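Local coordinates for Lmo2349 protein (Listeria monocytogenes, PDB 4GVO) that probably binds L-cystine or related amino acids outside the cell membrane and delivers them to an ABC transporter for uptake, at residues A[80-85]-A[133-138]. Sequence-based numbering, arbitrary orientation.
Sequences SKEREK and LKKINE. With HIS (histidine), chain E.
Lys-135 stretches its aliphatic chain from helix 128-139 toward helix 81-86 and overlaps the carboxylate of Glu-82, with CE 3.4 Å from OE2. The two side chains approach from opposite directions and bridge backbones that stay far apart, the nearest CA atoms, those of Glu-82 and Lys-135, being 12.4 Å from each other. Because the lysine is extended beyond CG, its ammonium can span this gap; in Glu-82 a bend at chi2 (82°) turns the carboxylate toward the lysines. NZ of Lys-135 donates to Glu-82 OE2 at 2.8 Å, arriving on the syn side and somewhat out of the carboxylate plane. The same oxygen takes a second bond, from Lys-81 NZ at 2.7 Å, which descends on the other face, 66° out of the plane. One carboxylate oxygen thus joins two ammonium groups whose NZ atoms, in Lys-81 and Lys-135, lie 4.0 Å apart; its negative charge probably offsets their mutual repulsion. Lys-81 is modelled in two conformers, so its part in this surface link between the lobes is less certain.

At the start of helix 81-86, Ser-80 is the N-cap, its OG accepting from Arg-83 N at 3.1 Å. Arg-83 leaves this turn on a chain extended from CG to NE and meets the bound histidine carboxylate edge-on: its NH1 and NH2 donate nearly straight hydrogen bonds, 2.8 Å each, to histidine O and OXT. S-oxy cysteine, also bound in this pocket, accepts from NH1 too. Asn-128 N, which also holds the histidine, opens the Lys-135 helix, so that helix reaches the pocket through its first residue and helix 81-86 through Arg-83. An arginine gripping the ligand's alpha-carboxylate is familiar from the two-lobed amino-acid-binding proteins of solute-binding family 3.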
ATOM      1  N   SER A  80      -7.090   7.084   6.002  1.00 11.19           N
ATOM      2  CA  SER A  80      -6.656   8.273   6.752  1.00 12.11           C
ATOM      3  C   SER A  80      -7.787   9.274   6.751  1.00 13.51           C
ATOM      4  O   SER A  80      -8.603   9.306   5.836  1.00 12.20           O
ATOM      5  CB  SER A  80      -5.436   8.916   6.121  1.00 13.01           C
ATOM      6  OG  SER A  80      -5.715   9.472   4.843  1.00 11.94           O
ATOM      7  N   LYS A  81      -7.783  10.144   7.751  1.00 14.92           N
ATOM      8  CA  LYS A  81      -8.798  11.180   7.793  0.60 15.79           C
ATOM      9  C   LYS A  81      -8.694  12.134   6.600  1.00 12.91           C
ATOM     10  O   LYS A  81      -9.728  12.568   6.056  1.00 14.29           O
ATOM     11  CB  LYS A  81      -8.767  11.875   9.135  0.60 17.48           C
ATOM     12  CG  LYS A  81      -7.477  12.604   9.421  0.60 20.37           C
ATOM     13  CD  LYS A  81      -7.538  13.369  10.737  0.60 28.50           C
ATOM     14  CE  LYS A  81      -6.346  14.299  10.923  0.60 24.17           C
ATOM     15  NZ  LYS A  81      -5.960  15.090   9.725  0.60 25.20           N
ATOM     16  N   GLU A  82      -7.486  12.403   6.115  1.00 12.87           N
ATOM     17  CA  GLU A  82      -7.290  13.232   4.919  1.00 13.45           C
ATOM     18  C   GLU A  82      -7.953  12.635   3.699  1.00 13.22           C
ATOM     19  O   GLU A  82      -8.657  13.324   2.944  1.00 14.34           O
ATOM     20  CB  GLU A  82      -5.813  13.439   4.656  1.00 16.15           C
ATOM     21  CG  GLU A  82      -5.167  14.328   5.685  1.00 17.06           C
ATOM     22  CD  GLU A  82      -4.767  13.647   7.003  1.00 17.27           C
ATOM     23  OE1 GLU A  82      -5.013  12.423   7.226  1.00 18.16           O
ATOM     24  OE2 GLU A  82      -4.214  14.410   7.843  1.00 20.77           O
ATOM     25  N   ARG A  83      -7.784  11.337   3.510  1.00 10.98           N
ATOM     26  CA  ARG A  83      -8.406  10.676   2.381  1.00 10.93           C
ATOM     27  C   ARG A  83      -9.914  10.546   2.518  1.00 12.49           C
ATOM     28  O   ARG A  83     -10.617  10.708   1.512  1.00 14.01           O
ATOM     29  CB  ARG A  83      -7.793   9.290   2.193  1.00 10.99           C
ATOM     30  CG  ARG A  83      -6.399   9.355   1.593  1.00  9.44           C
ATOM     31  CD  ARG A  83      -5.689   8.004   1.593  1.00  9.15           C
ATOM     32  NE  ARG A  83      -4.423   8.066   0.878  1.00  9.75           N
ATOM     33  CZ  ARG A  83      -3.538   7.093   0.891  1.00  9.31           C
ATOM     34  NH1 ARG A  83      -3.716   5.993   1.594  1.00  9.31           N
ATOM     35  NH2 ARG A  83      -2.430   7.231   0.198  1.00 10.11           N
ATOM     36  N   GLU A  84     -10.411  10.327   3.748  1.00 14.88           N
ATOM     37  CA  GLU A  84     -11.846  10.235   3.973  1.00 18.28           C
ATOM     38  C   GLU A  84     -12.561  11.535   3.739  1.00 17.29           C
ATOM     39  O   GLU A  84     -13.771  11.529   3.471  1.00 20.81           O
ATOM     40  CB  GLU A  84     -12.190   9.834   5.398  1.00 20.75           C
ATOM     41  CG  GLU A  84     -11.809   8.437   5.755  1.00 23.61           C
ATOM     42  CD  GLU A  84     -12.823   7.730   6.624  1.00 29.98           C
ATOM     43  OE1 GLU A  84     -12.626   7.740   7.840  1.00 42.01           O
ATOM     44  OE2 GLU A  84     -13.831   7.181   6.090  1.00 41.26           O
ATOM     45  N   LYS A  85     -11.841  12.647   3.827  1.00 18.61           N
ATOM     46  CA  LYS A  85     -12.487  13.922   3.557  0.60 21.45           C
ATOM     47  C   LYS A  85     -12.824  14.048   2.068  1.00 18.18           C
ATOM     48  O   LYS A  85     -13.776  14.738   1.720  1.00 26.25           O
ATOM     49  CB  LYS A  85     -11.681  15.117   4.048  0.60 26.93           C
ATOM     50  CG  LYS A  85     -10.528  15.570   3.160  0.60 25.99           C
ATOM     51  CD  LYS A  85      -9.416  16.051   4.077  0.60 28.27           C
ATOM     52  CE  LYS A  85      -8.145  16.524   3.397  0.60 28.72           C
ATOM     53  NZ  LYS A  85      -7.800  15.844   2.142  0.60 18.73           N
ATOM     54  N   LEU A 133       5.296  10.797   7.961  1.00  8.70           N
ATOM     55  CA  LEU A 133       6.595  11.410   8.167  1.00  8.21           C
ATOM     56  C   LEU A 133       6.568  12.944   8.173  1.00  8.02           C
ATOM     57  O   LEU A 133       7.238  13.570   8.958  1.00  9.09           O
ATOM     58  CB  LEU A 133       7.589  10.948   7.092  1.00  9.26           C
ATOM     59  CG  LEU A 133       8.022   9.485   7.123  1.00 10.80           C
ATOM     60  CD1 LEU A 133       8.716   9.179   5.772  1.00 11.59           C
ATOM     61  CD2 LEU A 133       8.890   9.218   8.376  1.00 14.24           C
ATOM     62  N   LYS A 134       5.778  13.532   7.274  1.00  7.97           N
ATOM     63  CA  LYS A 134       5.667  14.979   7.201  0.60  9.44           C
ATOM     64  C   LYS A 134       5.170  15.531   8.532  1.00  9.10           C
ATOM     65  O   LYS A 134       5.695  16.544   9.021  1.00  9.48           O
ATOM     66  CB  LYS A 134       4.732  15.378   6.047  0.60 11.81           C
ATOM     67  CG  LYS A 134       4.556  16.873   5.875  0.60 13.27           C
ATOM     68  CD  LYS A 134       3.539  17.238   4.798  0.60 15.48           C
ATOM     69  CE  LYS A 134       4.126  17.157   3.388  0.60 20.39           C
ATOM     70  NZ  LYS A 134       5.284  18.076   3.141  0.60 26.18           N
ATOM     71  N   LYS A 135       4.155  14.895   9.095  1.00  9.26           N
ATOM     72  CA  LYS A 135       3.600  15.388  10.350  1.00  9.09           C
ATOM     73  C   LYS A 135       4.616  15.276  11.474  1.00  8.52           C
ATOM     74  O   LYS A 135       4.713  16.167  12.318  1.00 11.01           O
ATOM     75  CB  LYS A 135       2.343  14.639  10.687  1.00  9.63           C
ATOM     76  CG  LYS A 135       1.173  14.968   9.780  1.00 10.32           C
ATOM     77  CD  LYS A 135       0.041  14.074  10.136  1.00 12.97           C
ATOM     78  CE  LYS A 135      -1.211  14.425   9.368  1.00 14.99           C
ATOM     79  NZ  LYS A 135      -2.293  13.447   9.581  1.00 18.82           N
ATOM     80  N   ILE A 136       5.373  14.182  11.516  1.00  9.04           N
ATOM     81  CA  ILE A 136       6.410  14.032  12.528  1.00  8.92           C
ATOM     82  C   ILE A 136       7.535  15.048  12.387  1.00  8.56           C
ATOM     83  O   ILE A 136       8.014  15.596  13.355  1.00  9.36           O
ATOM     84  CB  ILE A 136       6.978  12.604  12.520  1.00  9.85           C
ATOM     85  CG1 ILE A 136       5.864  11.604  12.954  1.00 11.76           C
ATOM     86  CG2 ILE A 136       8.257  12.457  13.387  1.00 12.47           C
ATOM     87  CD1 ILE A 136       6.156  10.182  12.534  1.00 15.20           C
ATOM     88  N   ASN A 137       7.958  15.314  11.153  1.00  9.21           N
ATOM     89  CA  ASN A 137       8.936  16.329  10.906  1.00  8.14           C
ATOM     90  C   ASN A 137       8.487  17.676  11.470  1.00  9.11           C
ATOM     91  O   ASN A 137       9.249  18.353  12.161  1.00  9.49           O
ATOM     92  CB  ASN A 137       9.293  16.371   9.391  1.00  9.95           C
ATOM     93  CG  ASN A 137      10.661  16.938   9.102  1.00 10.20           C
ATOM     94  OD1 ASN A 137      11.466  17.151  10.000  1.00 10.39           O
ATOM     95  ND2 ASN A 137      10.912  17.251   7.838  1.00 11.17           N
ATOM     96  N   GLU A 138       7.237  18.047  11.184  1.00  8.94           N
ATOM     97  CA  GLU A 138       6.715  19.314  11.661  1.00  9.42           C
ATOM     98  C   GLU A 138       6.702  19.333  13.194  1.00  8.20           C
ATOM     99  O   GLU A 138       7.123  20.324  13.825  1.00 10.05           O
ATOM    100  CB  GLU A 138       5.315  19.512  11.062  1.00 10.94           C
ATOM    101  CG  GLU A 138       4.744  20.856  11.446  1.00 14.55           C
ATOM    102  CD  GLU A 138       3.348  21.067  10.926  1.00 14.90           C
ATOM    103  OE1 GLU A 138       2.552  20.107  10.914  1.00 18.28           O
ATOM    104  OE2 GLU A 138       3.068  22.209  10.542  1.00 23.30           O
TER
HETATM  105  N   HIS E 703      -0.249   1.788   1.719  0.60 10.19           N
HETATM  106  CA  HIS E 703       0.102   2.977   0.882  0.60 10.85           C
HETATM  107  C   HIS E 703      -0.837   4.121   1.070  0.60 10.65           C
HETATM  108  O   HIS E 703      -1.897   3.925   1.684  0.60 11.19           O
HETATM  109  CB  HIS E 703       0.142   2.590  -0.586  0.60 11.26           C
HETATM  110  CG  HIS E 703       1.476   2.043  -0.998  0.60 15.00           C
HETATM  111  ND1 HIS E 703       1.961   0.911  -0.467  0.60 17.47           N
HETATM  112  CD2 HIS E 703       2.478   2.541  -1.864  0.60 15.57           C
HETATM  113  CE1 HIS E 703       3.200   0.689  -0.975  0.60 16.70           C
HETATM  114  NE2 HIS E 703       3.484   1.673  -1.840  0.60 17.54           N
HETATM  115  OXT HIS E 703      -0.532   5.250   0.623  0.60 10.92           O